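Side-chain contacts in putative sugar binding protein (Bacteroides vulgatus ATCC 8482, PDB 3KEZ), which probably binds sugars at the outer membrane as a SusD-family protein and carries a calcium ion: residues F25-N28 and G29-T33; I89-C92 and N93-L96; D114-G117 and Q118-I122; D187-K190 and G191-N194; T200-S203 and R204-Y208. One frame throughout, in Å; residues are numbered along the deposited sequence. Where two conformers were deposited one is given.

Contact 1: residues F25-N28 and G29-T33; sequences FTLN and GIYST
Leu-27 O takes the amide of Tyr-31 in a nearly straight bond, Tyr-31 N to Leu-27 O 2.9 Å with 166° at the hydrogen, and the same oxygen lies 3.3 Å from Tyr-31 CD2, oblique to the ring. With CG anti to its own carbonyl carbon (chi1 -77°), the ring of Tyr-31 leans back over this turn, and its CE2 rests against Leu-27 CD2 at 4.3 Å. Leu-27 CD2 also meets Ile-30 CD1 at 4.0 Å, the two branched chains crossing at a slant. These are the i to i+3 and i to i+4 contacts of helix 20-34 in a SusD-type, largely helical fold. Leucine and isoleucine suit this buried face because helices 80-96 and 109-134 pack on it, whereas Phe-25, Asn-28 and Ser-32 are exposed. Tyr-31 combines both needs: its ring is buried, yet OH is hydrogen-bonded to Gln-118 and to Val-193 N. With a phenylalanine here, Gln-118 OE1 and the Val-193 amide would probably be left without this hydroxyl as a mate. Thr-26 CG2 adds a looser touch to Ile-30 CD1 at 4.2 Å, while its hydroxyl turns to Asp-22 O.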
loop_
_atom_site.group_PDB
_atom_site.type_symbol
_atom_site.label_atom_id
_atom_site.label_comp_id
_atom_site.label_asym_id
_atom_site.label_seq_id
_atom_site.Cartn_x
_atom_site.Cartn_y
_atom_site.Cartn_z
ATOM N N PHE A 25 -23.298 -3.221 -7.732
ATOM C CA PHE A 25 -23.576 -3.761 -6.403
ATOM C C PHE A 25 -22.444 -4.633 -5.896
ATOM O O PHE A 25 -22.035 -4.536 -4.736
ATOM C CB PHE A 25 -24.865 -4.598 -6.446
ATOM C CG PHE A 25 -25.197 -5.238 -5.129
ATOM C CD1 PHE A 25 -25.848 -4.513 -4.137
ATOM C CD2 PHE A 25 -24.837 -6.551 -4.871
ATOM C CE1 PHE A 25 -26.152 -5.093 -2.925
ATOM C CE2 PHE A 25 -25.118 -7.133 -3.649
ATOM C CZ PHE A 25 -25.785 -6.398 -2.676
ATOM N N THR A 26 -21.911 -5.473 -6.773
ATOM C CA THR A 26 -20.809 -6.328 -6.393
ATOM C C THR A 26 -19.580 -5.463 -6.067
ATOM O O THR A 26 -18.920 -5.725 -5.071
ATOM C CB THR A 26 -20.495 -7.380 -7.472
ATOM O OG1 THR A 26 -21.695 -8.094 -7.795
ATOM C CG2 THR A 26 -19.433 -8.389 -6.989
ATOM N N LEU A 27 -19.302 -4.421 -6.869
ATOM C CA LEU A 27 -18.139 -3.546 -6.590
ATOM C C LEU A 27 -18.311 -2.834 -5.244
ATOM O O LEU A 27 -17.370 -2.737 -4.477
ATOM C CB LEU A 27 -17.828 -2.532 -7.712
ATOM C CG LEU A 27 -16.941 -3.070 -8.840
ATOM C CD1 LEU A 27 -16.994 -2.159 -10.133
ATOM C CD2 LEU A 27 -15.494 -3.359 -8.300
ATOM N N ASN A 28 -19.518 -2.369 -4.966
ATOM C CA ASN A 28 -19.772 -1.702 -3.710
ATOM C C ASN A 28 -19.453 -2.610 -2.534
ATOM O O ASN A 28 -18.833 -2.165 -1.571
ATOM C CB ASN A 28 -21.224 -1.209 -3.635
ATOM C CG ASN A 28 -21.535 -0.121 -4.660
ATOM O OD1 ASN A 28 -20.655 0.613 -5.087
ATOM N ND2 ASN A 28 -22.800 -0.016 -5.051
ATOM N N GLY A 29 -19.858 -3.878 -2.621
ATOM C CA GLY A 29 -19.479 -4.867 -1.619
ATOM C C GLY A 29 -17.974 -5.005 -1.478
ATOM O O GLY A 29 -17.457 -5.090 -0.361
ATOM N N ILE A 30 -17.264 -5.013 -2.616
ATOM C CA ILE A 30 -15.800 -5.152 -2.604
ATOM C C ILE A 30 -15.170 -3.957 -1.838
ATOM O O ILE A 30 -14.414 -4.143 -0.926
ATOM C CB ILE A 30 -15.226 -5.287 -4.050
ATOM C CG1 ILE A 30 -15.551 -6.675 -4.635
ATOM C CG2 ILE A 30 -13.744 -5.030 -4.069
ATOM C CD1 ILE A 30 -15.659 -6.718 -6.184
ATOM N N TYR A 31 -15.572 -2.738 -2.181
ATOM C CA TYR A 31 -15.017 -1.549 -1.561
ATOM C C TYR A 31 -15.366 -1.564 -0.077
ATOM O O TYR A 31 -14.528 -1.241 0.750
ATOM C CB TYR A 31 -15.538 -0.272 -2.249
ATOM C CG TYR A 31 -14.856 -0.003 -3.584
ATOM C CD1 TYR A 31 -13.485 0.305 -3.651
ATOM C CD2 TYR A 31 -15.573 -0.036 -4.768
ATOM C CE1 TYR A 31 -12.852 0.561 -4.866
ATOM C CE2 TYR A 31 -14.940 0.225 -6.021
ATOM C CZ TYR A 31 -13.573 0.505 -6.049
ATOM O OH TYR A 31 -12.949 0.751 -7.253
ATOM N N SER A 32 -16.565 -2.022 0.283
ATOM C CA SER A 32 -16.950 -2.075 1.699
ATOM C C SER A 32 -16.030 -3.046 2.462
ATOM O O SER A 32 -15.572 -2.740 3.581
ATOM C CB SER A 32 -18.432 -2.451 1.854
ATOM O OG SER A 32 -18.741 -2.743 3.202
ATOM N N THR A 33 -15.727 -4.189 1.840
ATOM C CA THR A 33 -14.750 -5.145 2.399
ATOM C C THR A 33 -13.350 -4.540 2.571
ATOM O O THR A 33 -12.705 -4.723 3.619
ATOM C CB THR A 33 -14.682 -6.453 1.530
ATOM O OG1 THR A 33 -15.998 -7.022 1.446
ATOM C CG2 THR A 33 -13.689 -7.485 2.098
#

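Contact 2: residues I89-C92 and N93-L96; sequences IQNC and NLIL
Ile-89 and Asn-93, one helical turn apart, lie side by side and point the same way, and the methyl Ile-89 CG2 rests against Asn-93 ND2 at 3.6 Å. The asparagine reaches this place because its CG stands anti to the carbonyl carbon (chi1 -65°), which folds the amide back along the helix until Asn-93 CG is 3.2 Å from Ile-89 O. That oxygen is already taken by the backbone: Asn-93 N to Ile-89 O is 2.9 Å, with 172° at the hydrogen. The side-chain amide looks elsewhere for partners, with OD1 accepting from Arg-123 and ND2 giving to Val-151 O and Glu-153 O, so a buried polar group is satisfied at both ends.

Gln-90 comes to the same amide from another direction. Its chain bends at chi2, passes obliquely by Asn-93 and sets its amide plane almost perpendicular, 83° away, with Gln-90 NE2 3.9 Å from Asn-93 ND2. Two donors do not bond each other; instead Gln-90 NE2 shares Glu-153 O with Asn-93, while its OE1 accepts from Ser-155 N. Glutamine and asparagine thus suit a surface that must grip the main chain of a loop.

Most of the remaining side chains are apolar. Ile-95 CG1 lies 3.6 Å from Asn-91 O and faces helix 20-34, and Leu-96 CG packs 3.3 Å from Cys-92 O beside helix 109-134. As in the helical, TPR-related part of SusD proteins, helix 80-96 packs on helices 20-34 and 109-134 and holds a loop with its amides.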
loop_
_atom_site.group_PDB
_atom_site.type_symbol
_atom_site.label_atom_id
_atom_site.label_comp_id
_atom_site.label_asym_id
_atom_site.label_seq_id
_atom_site.Cartn_x
_atom_site.Cartn_y
_atom_site.Cartn_z
ATOM N N ILE A 89 -10.878 -10.980 -4.118
ATOM C CA ILE A 89 -10.612 -11.678 -5.405
ATOM C C ILE A 89 -11.828 -12.502 -5.895
ATOM O O ILE A 89 -12.179 -12.457 -7.068
ATOM C CB ILE A 89 -9.331 -12.620 -5.309
ATOM C CG1 ILE A 89 -8.071 -11.762 -5.095
ATOM C CG2 ILE A 89 -9.300 -13.563 -6.526
ATOM C CD1 ILE A 89 -6.737 -12.554 -4.727
ATOM N N GLN A 90 -12.473 -13.250 -5.012
ATOM C CA GLN A 90 -13.671 -14.021 -5.442
ATOM C C GLN A 90 -14.744 -13.125 -6.059
ATOM O O GLN A 90 -15.336 -13.479 -7.062
ATOM C CB GLN A 90 -14.309 -14.803 -4.286
ATOM C CG GLN A 90 -13.649 -16.078 -3.915
ATOM C CD GLN A 90 -13.779 -17.143 -4.981
ATOM O OE1 GLN A 90 -14.854 -17.719 -5.180
ATOM N NE2 GLN A 90 -12.686 -17.421 -5.657
ATOM N N ASN A 91 -15.006 -11.958 -5.457
ATOM C CA ASN A 91 -16.023 -11.042 -6.015
ATOM C C ASN A 91 -15.587 -10.326 -7.294
ATOM O O ASN A 91 -16.428 -9.995 -8.174
ATOM C CB ASN A 91 -16.498 -10.074 -4.920
ATOM C CG ASN A 91 -17.399 -10.778 -3.902
ATOM O OD1 ASN A 91 -18.536 -11.097 -4.207
ATOM N ND2 ASN A 91 -16.862 -11.085 -2.730
ATOM N N CYS A 92 -14.281 -10.076 -7.414
ATOM C CA CYS A 92 -13.731 -9.596 -8.670
ATOM C C CYS A 92 -13.953 -10.629 -9.766
ATOM O O CYS A 92 -14.367 -10.277 -10.842
ATOM C CB CYS A 92 -12.241 -9.300 -8.566
ATOM S SG CYS A 92 -11.819 -7.858 -7.504
ATOM N N ASN A 93 -13.647 -11.901 -9.480
ATOM C CA ASN A 93 -13.912 -13.027 -10.389
ATOM C C ASN A 93 -15.358 -13.134 -10.786
ATOM O O ASN A 93 -15.660 -13.328 -11.964
ATOM C CB ASN A 93 -13.458 -14.352 -9.759
ATOM C CG ASN A 93 -11.950 -14.398 -9.550
ATOM O OD1 ASN A 93 -11.228 -13.541 -10.081
ATOM N ND2 ASN A 93 -11.463 -15.384 -8.795
ATOM N N LEU A 94 -16.256 -12.984 -9.811
ATOM C CA LEU A 94 -17.692 -12.954 -10.097
ATOM C C LEU A 94 -17.994 -11.911 -11.160
ATOM O O LEU A 94 -18.697 -12.205 -12.147
ATOM C CB LEU A 94 -18.514 -12.675 -8.834
ATOM C CG LEU A 94 -20.037 -12.617 -9.014
ATOM C CD1 LEU A 94 -20.610 -13.956 -9.526
ATOM C CD2 LEU A 94 -20.715 -12.201 -7.717
ATOM N N ILE A 95 -17.456 -10.708 -10.987
ATOM C CA ILE A 95 -17.674 -9.651 -11.959
ATOM C C ILE A 95 -17.077 -10.052 -13.306
ATOM O O ILE A 95 -17.726 -9.939 -14.353
ATOM C CB ILE A 95 -17.047 -8.297 -11.521
ATOM C CG1 ILE A 95 -17.909 -7.648 -10.457
ATOM C CG2 ILE A 95 -16.886 -7.319 -12.739
ATOM C CD1 ILE A 95 -17.186 -6.506 -9.653
ATOM N N LEU A 96 -15.832 -10.504 -13.275
ATOM C CA LEU A 96 -15.061 -10.664 -14.516
ATOM C C LEU A 96 -15.604 -11.809 -15.369
ATOM O O LEU A 96 -15.566 -11.721 -16.590
ATOM C CB LEU A 96 -13.556 -10.794 -14.223
ATOM C CG LEU A 96 -12.983 -9.465 -13.723
ATOM C CD1 LEU A 96 -11.565 -9.613 -13.205
ATOM C CD2 LEU A 96 -13.131 -8.366 -14.860
#

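Contact 3: residues D114-G117 and Q118-I122; sequences DLKG and QALAI
Gln-118 NE2 gives a short hydrogen bond of 2.7 Å to Asp-114 OD2, bringing together two side chains one helical turn apart. The oxygen lies in the amide plane of Gln-118, but the donor meets the carboxylate on its syn side and 31° out of plane, the two flat groups being turned 62° to each other. Asp-114 gets there with CG anti to its backbone N (chi1 179°). Gln-118 CG also presses on Asp-114 O at 3.2 Å. This is a crowded, buried side of helix 109-134, a long helix of the SusD fold that packs against helices 20-34, 80-96 and 166-183; small residues let neighbours close in on its flanks, Ala-119 touching Ile-95 and Ala-121 touching Val-193. The other carboxylate oxygen, Asp-114 OD1, takes Ser-185 N. A leucine at Gln-118 would probably leave Asp-114 OD2 and the Tyr-31 hydroxyl without their amide mate in a buried place. The side of Lys-116, itself partly exposed, is looser. Fully extended, it runs alongside the buried Leu-120 and touches it only by Lys-116 CG to Leu-120 CD1 at 4.2 Å, its aliphatic length lying beside leucine while NZ reaches a salt bridge with Asp-100.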
loop_
_atom_site.group_PDB
_atom_site.type_symbol
_atom_site.label_atom_id
_atom_site.label_comp_id
_atom_site.label_asym_id
_atom_site.label_seq_id
_atom_site.Cartn_x
_atom_site.Cartn_y
_atom_site.Cartn_z
ATOM N N ASP A 114 -15.207 0.709 -17.493
ATOM C CA ASP A 114 -14.609 1.166 -16.231
ATOM C C ASP A 114 -14.909 0.213 -15.066
ATOM O O ASP A 114 -14.029 -0.083 -14.251
ATOM C CB ASP A 114 -15.105 2.558 -15.880
ATOM C CG ASP A 114 -14.543 3.051 -14.578
ATOM O OD1 ASP A 114 -13.361 3.466 -14.556
ATOM O OD2 ASP A 114 -15.290 3.008 -13.584
ATOM N N LEU A 115 -16.152 -0.276 -14.996
ATOM C CA LEU A 115 -16.517 -1.249 -13.970
ATOM C C LEU A 115 -15.617 -2.487 -14.098
ATOM O O LEU A 115 -15.100 -2.993 -13.109
ATOM C CB LEU A 115 -17.983 -1.641 -14.083
ATOM C CG LEU A 115 -19.117 -0.633 -13.823
ATOM C CD1 LEU A 115 -20.445 -1.361 -13.888
ATOM C CD2 LEU A 115 -18.934 0.031 -12.478
ATOM N N LYS A 116 -15.467 -3.001 -15.319
ATOM C CA LYS A 116 -14.587 -4.144 -15.527
ATOM C C LYS A 116 -13.151 -3.798 -15.137
ATOM O O LYS A 116 -12.456 -4.606 -14.527
ATOM C CB LYS A 116 -14.667 -4.598 -16.990
ATOM C CG LYS A 116 -13.737 -5.752 -17.401
ATOM C CD LYS A 116 -13.912 -6.087 -18.928
ATOM C CE LYS A 116 -12.849 -7.087 -19.393
ATOM N NZ LYS A 116 -13.032 -7.522 -20.799
ATOM N N GLY A 117 -12.692 -2.610 -15.521
ATOM C CA GLY A 117 -11.361 -2.140 -15.118
ATOM C C GLY A 117 -11.162 -2.055 -13.623
ATOM O O GLY A 117 -10.097 -2.378 -13.085
ATOM N N GLN A 118 -12.183 -1.603 -12.917
ATOM C CA GLN A 118 -12.088 -1.561 -11.450
ATOM C C GLN A 118 -11.858 -2.964 -10.860
ATOM O O GLN A 118 -10.979 -3.155 -10.030
ATOM C CB GLN A 118 -13.322 -0.887 -10.838
ATOM C CG GLN A 118 -13.451 0.603 -11.146
ATOM C CD GLN A 118 -14.646 1.195 -10.415
ATOM O OE1 GLN A 118 -14.849 0.895 -9.252
ATOM N NE2 GLN A 118 -15.418 2.030 -11.086
ATOM N N ALA A 119 -12.611 -3.938 -11.351
ATOM C CA ALA A 119 -12.497 -5.333 -10.910
ATOM C C ALA A 119 -11.117 -5.929 -11.192
ATOM O O ALA A 119 -10.540 -6.616 -10.334
ATOM C CB ALA A 119 -13.570 -6.172 -11.563
ATOM N N LEU A 120 -10.585 -5.653 -12.386
ATOM C CA LEU A 120 -9.239 -6.067 -12.772
ATOM C C LEU A 120 -8.152 -5.415 -11.891
ATOM O O LEU A 120 -7.275 -6.106 -11.407
ATOM C CB LEU A 120 -8.968 -5.738 -14.244
ATOM C CG LEU A 120 -9.632 -6.708 -15.229
ATOM C CD1 LEU A 120 -9.660 -6.152 -16.641
ATOM C CD2 LEU A 120 -8.886 -8.056 -15.174
ATOM N N ALA A 121 -8.214 -4.094 -11.703
ATOM C CA ALA A 121 -7.248 -3.409 -10.859
ATOM C C ALA A 121 -7.243 -3.918 -9.423
ATOM O O ALA A 121 -6.190 -4.181 -8.847
ATOM C CB ALA A 121 -7.477 -1.878 -10.917
ATOM N N ILE A 122 -8.431 -4.108 -8.861
ATOM C CA ILE A 122 -8.608 -4.614 -7.531
ATOM C C ILE A 122 -8.072 -6.040 -7.412
ATOM O O ILE A 122 -7.368 -6.324 -6.488
ATOM C CB ILE A 122 -10.080 -4.509 -7.071
ATOM C CG1 ILE A 122 -10.423 -3.031 -6.870
ATOM C CG2 ILE A 122 -10.328 -5.199 -5.730
ATOM C CD1 ILE A 122 -11.927 -2.711 -6.756
#

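Contact 4: residues D187-K190 and G191-N194; sequences DFNK and GKVN
A type II beta turn from Asn-189 to Lys-192 reverses the loop between helices 166-183 and 195-209, and its closing bond runs from Lys-192 N to Asn-189 O at 2.9 Å. Gly-191 sits where phi is positive (74°), and a CB there would clash with Lys-190 O, which explains the glycine. The amide of Asn-189 lies across the stem of Lys-192, with Asn-189 ND2 3.6 Å from Lys-192 CB and Asn-189 OD1 3.6 Å from Lys-192 CD. A water joins the two arms, bridging Asn-189 ND2 (3.0 Å) and Val-193 O (2.8 Å). Farther from the bend Asn-194 ND2 bonds Asp-187 O at 2.9 Å; the oxygen lies in the amide plane of Asn-194, while ND2 stands 49° out of the carbonyl plane of Asp-187. Asn-194 CG takes the crowded position between backbone N and carbonyl carbon (chi1 79°), from which OD1 caps Ala-197 N, making it the N-cap of helix 195-209. Lys-190 NZ forms salt bridges with Glu-258 and Asp-246, the side chain being about 8 Å from the bound calcium ion. One asparagine amide therefore ties the helix start to the far arm of the loop, while the lysine probably balances acidic groups near the metal site.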
loop_
_atom_site.group_PDB
_atom_site.type_symbol
_atom_site.label_atom_id
_atom_site.label_comp_id
_atom_site.label_asym_id
_atom_site.label_seq_id
_atom_site.Cartn_x
_atom_site.Cartn_y
_atom_site.Cartn_z
ATOM N N ASP A 187 -11.334 9.865 -15.073
ATOM C CA ASP A 187 -12.084 10.812 -14.255
ATOM C C ASP A 187 -11.841 10.607 -12.759
ATOM O O ASP A 187 -11.573 9.488 -12.295
ATOM C CB ASP A 187 -13.593 10.707 -14.522
ATOM C CG ASP A 187 -13.961 11.066 -15.945
ATOM O OD1 ASP A 187 -13.089 11.507 -16.701
ATOM O OD2 ASP A 187 -15.121 10.914 -16.295
ATOM N N PHE A 188 -11.901 11.715 -12.020
ATOM C CA PHE A 188 -11.977 11.645 -10.553
ATOM C C PHE A 188 -13.129 10.726 -10.127
ATOM O O PHE A 188 -14.218 10.756 -10.699
ATOM C CB PHE A 188 -12.164 13.052 -9.971
ATOM C CG PHE A 188 -12.162 13.086 -8.486
ATOM C CD1 PHE A 188 -10.980 13.179 -7.799
ATOM C CD2 PHE A 188 -13.352 13.013 -7.778
ATOM C CE1 PHE A 188 -10.967 13.229 -6.430
ATOM C CE2 PHE A 188 -13.365 13.034 -6.395
ATOM C CZ PHE A 188 -12.183 13.142 -5.710
ATOM N N ASN A 189 -12.871 9.859 -9.169
ATOM C CA ASN A 189 -13.854 8.854 -8.759
ATOM C C ASN A 189 -13.632 8.515 -7.305
ATOM O O ASN A 189 -12.830 7.656 -6.945
ATOM C CB ASN A 189 -13.787 7.617 -9.640
ATOM C CG ASN A 189 -15.052 6.794 -9.597
ATOM O OD1 ASN A 189 -16.023 7.119 -8.887
ATOM N ND2 ASN A 189 -15.043 5.682 -10.342
ATOM N N LYS A 190 -14.382 9.239 -6.486
ATOM C CA LYS A 190 -14.157 9.346 -5.051
ATOM C C LYS A 190 -14.315 8.006 -4.389
ATOM O O LYS A 190 -15.386 7.390 -4.476
ATOM C CB LYS A 190 -15.232 10.287 -4.480
ATOM C CG LYS A 190 -15.206 10.493 -3.006
ATOM C CD LYS A 190 -14.035 11.314 -2.605
ATOM C CE LYS A 190 -14.147 11.708 -1.140
ATOM N NZ LYS A 190 -13.017 12.611 -0.798
ATOM N N GLY A 191 -13.274 7.548 -3.707
ATOM C CA GLY A 191 -13.361 6.253 -3.027
ATOM C C GLY A 191 -13.310 5.058 -3.966
ATOM O O GLY A 191 -13.499 3.924 -3.519
ATOM N N LYS A 192 -13.010 5.290 -5.251
ATOM C CA LYS A 192 -12.896 4.176 -6.219
ATOM C C LYS A 192 -11.561 4.221 -6.974
ATOM O O LYS A 192 -10.932 5.274 -7.062
ATOM C CB LYS A 192 -14.085 4.198 -7.185
ATOM C CG LYS A 192 -15.432 4.025 -6.447
ATOM C CD LYS A 192 -16.612 3.885 -7.396
ATOM C CE LYS A 192 -17.925 3.832 -6.620
ATOM N NZ LYS A 192 -17.722 3.145 -5.324
ATOM N N VAL A 193 -11.141 3.077 -7.526
ATOM C CA VAL A 193 -9.923 3.029 -8.365
ATOM C C VAL A 193 -10.175 3.614 -9.718
ATOM O O VAL A 193 -11.217 3.332 -10.336
ATOM C CB VAL A 193 -9.402 1.583 -8.502
ATOM C CG1 VAL A 193 -8.205 1.527 -9.421
ATOM C CG2 VAL A 193 -9.079 1.095 -7.140
ATOM N N ASN A 194 -9.251 4.465 -10.168
ATOM C CA ASN A 194 -9.293 5.015 -11.546
ATOM C C ASN A 194 -8.012 4.733 -12.343
ATOM O O ASN A 194 -7.117 4.030 -11.860
ATOM C CB ASN A 194 -9.749 6.497 -11.585
ATOM C CG ASN A 194 -8.676 7.443 -11.223
ATOM O OD1 ASN A 194 -7.546 7.040 -11.068
ATOM N ND2 ASN A 194 -9.012 8.748 -11.124
HETATM O O HOH W 1 -12.796 4.726 -12.142
#

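Contact 5: residues T200-S203 and R204-Y208; sequences TLLS and RVYLY
Leu-202 fills the hollow beside the Tyr-206 ring: its CD1 lies over one face, 3.9 Å from the ring centroid and 22° off the normal, a CH-pi contact displaced toward the rim. Leu-202 CG presses closer still, 3.5 Å from Tyr-206 CE2. Leucine CG, anti to its backbone N (chi1 176°), stands out from the helix and sends CD1 forward, while the tyrosine ring, CG anti to its carbonyl carbon, leans back to meet it. A second bump lies one residue earlier, where Leu-201 CD1 rests on a face of the Arg-204 guanidinium, 3.6 Å from Arg-204 NH1. The flat cation gives the methyl a surface and keeps its N-H edge for others, as NE forms a salt bridge with Glu-339. Val-205 lies between the two leucines, its CG2 4.4 Å from Leu-201 CD1. Serine suits position 203 because a small side chain can fold back: Ser-203 OG, also bonded to Asn-343 ND2, bonds Thr-200 O at 2.7 Å. That oxygen thus accepts two bonds, the other from Arg-204 N at 3.1 Å. Every touching residue is buried, with helices 166-183, 212-229 and 337-350 packed around, as expected of an inner helix in the helical, TPR-related part of a SusD protein.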
loop_
_atom_site.group_PDB
_atom_site.type_symbol
_atom_site.label_atom_id
_atom_site.label_comp_id
_atom_site.label_asym_id
_atom_site.label_seq_id
_atom_site.Cartn_x
_atom_site.Cartn_y
_atom_site.Cartn_z
ATOM N N THR A 200 -0.214 3.889 -11.324
ATOM C CA THR A 200 0.756 4.102 -10.247
ATOM C C THR A 200 1.066 2.785 -9.552
ATOM O O THR A 200 2.231 2.450 -9.379
ATOM C CB THR A 200 0.266 5.146 -9.240
ATOM O OG1 THR A 200 0.065 6.378 -9.918
ATOM C CG2 THR A 200 1.246 5.356 -8.125
ATOM N N LEU A 201 0.040 1.998 -9.231
ATOM C CA LEU A 201 0.254 0.673 -8.572
ATOM C C LEU A 201 1.054 -0.206 -9.527
ATOM O O LEU A 201 2.032 -0.812 -9.127
ATOM C CB LEU A 201 -1.045 -0.016 -8.197
ATOM C CG LEU A 201 -1.000 -1.373 -7.493
ATOM C CD1 LEU A 201 -0.017 -1.324 -6.311
ATOM C CD2 LEU A 201 -2.402 -1.813 -7.034
ATOM N N LEU A 202 0.681 -0.193 -10.809
ATOM C CA LEU A 202 1.351 -1.059 -11.776
ATOM C C LEU A 202 2.853 -0.682 -11.858
ATOM O O LEU A 202 3.692 -1.575 -11.914
ATOM C CB LEU A 202 0.683 -1.012 -13.152
ATOM C CG LEU A 202 1.385 -1.830 -14.249
ATOM C CD1 LEU A 202 1.730 -3.264 -13.767
ATOM C CD2 LEU A 202 0.542 -1.859 -15.507
ATOM N N SER A 203 3.160 0.617 -11.807
ATOM C CA SER A 203 4.550 1.065 -11.753
ATOM C C SER A 203 5.298 0.528 -10.551
ATOM O O SER A 203 6.449 0.147 -10.655
ATOM C CB SER A 203 4.685 2.621 -11.859
ATOM O OG SER A 203 4.421 3.293 -10.631
ATOM N N ARG A 204 4.634 0.484 -9.408
ATOM C CA ARG A 204 5.225 -0.126 -8.219
ATOM C C ARG A 204 5.489 -1.600 -8.460
ATOM O O ARG A 204 6.578 -2.121 -8.128
ATOM C CB ARG A 204 4.289 0.074 -6.990
ATOM C CG ARG A 204 4.966 -0.357 -5.670
ATOM C CD ARG A 204 3.957 -0.634 -4.594
ATOM N NE ARG A 204 3.077 0.483 -4.348
ATOM C CZ ARG A 204 1.956 0.397 -3.639
ATOM N NH1 ARG A 204 1.567 -0.752 -3.134
ATOM N NH2 ARG A 204 1.199 1.449 -3.445
ATOM N N VAL A 205 4.506 -2.294 -9.028
ATOM C CA VAL A 205 4.634 -3.727 -9.232
ATOM C C VAL A 205 5.824 -3.995 -10.175
ATOM O O VAL A 205 6.648 -4.838 -9.875
ATOM C CB VAL A 205 3.360 -4.363 -9.769
ATOM C CG1 VAL A 205 3.611 -5.867 -10.112
ATOM C CG2 VAL A 205 2.199 -4.231 -8.760
ATOM N N TYR A 206 5.963 -3.210 -11.237
ATOM C CA TYR A 206 7.140 -3.326 -12.101
ATOM C C TYR A 206 8.465 -3.096 -11.374
ATOM O O TYR A 206 9.479 -3.748 -11.700
ATOM C CB TYR A 206 7.008 -2.401 -13.312
ATOM C CG TYR A 206 6.016 -2.848 -14.410
ATOM C CD1 TYR A 206 6.087 -4.122 -14.971
ATOM C CD2 TYR A 206 5.146 -1.935 -14.999
ATOM C CE1 TYR A 206 5.265 -4.506 -15.996
ATOM C CE2 TYR A 206 4.310 -2.312 -16.081
ATOM C CZ TYR A 206 4.396 -3.590 -16.558
ATOM O OH TYR A 206 3.629 -3.987 -17.577
ATOM N N LEU A 207 8.512 -2.149 -10.432
ATOM C CA LEU A 207 9.773 -1.921 -9.668
ATOM C C LEU A 207 10.113 -3.155 -8.886
ATOM O O LEU A 207 11.272 -3.614 -8.876
ATOM C CB LEU A 207 9.645 -0.724 -8.702
ATOM C CG LEU A 207 9.510 0.661 -9.301
ATOM C CD1 LEU A 207 9.209 1.720 -8.251
ATOM C CD2 LEU A 207 10.791 0.946 -10.062
ATOM N N TYR A 208 9.125 -3.717 -8.209
ATOM C CA TYR A 208 9.371 -4.960 -7.395
ATOM C C TYR A 208 9.894 -6.112 -8.219
ATOM O O TYR A 208 10.660 -6.932 -7.726
ATOM C CB TYR A 208 8.091 -5.473 -6.717
ATOM C CG TYR A 208 7.661 -4.798 -5.440
ATOM C CD1 TYR A 208 7.517 -3.434 -5.365
ATOM C CD2 TYR A 208 7.376 -5.535 -4.308
ATOM C CE1 TYR A 208 7.098 -2.827 -4.221
ATOM C CE2 TYR A 208 6.951 -4.916 -3.134
ATOM C CZ TYR A 208 6.794 -3.570 -3.105
ATOM O OH TYR A 208 6.335 -2.932 -1.966
#

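How the contacts relate
The five contacts follow one another along the chain without overlap, all within the N-terminal, TPR-related region of this SusD-family protein. Contacts 1, 2 and 3 lie on helices 20-34, 80-96 and 109-134, which pack against one another with contact centres 10 to 12 Å apart. Contact 4, in the loop leading to helix 195-209, touches contact 1 through Tyr-31 and contact 3 through Gln-118 and Ala-121. Contact 5 stands apart on helix 195-209, its centre 17 to 24 Å from the others and touching none. The loop of contact 4 thus joins helices 20-34 and 109-134 to the start of helix 195-209 and approaches the calcium site.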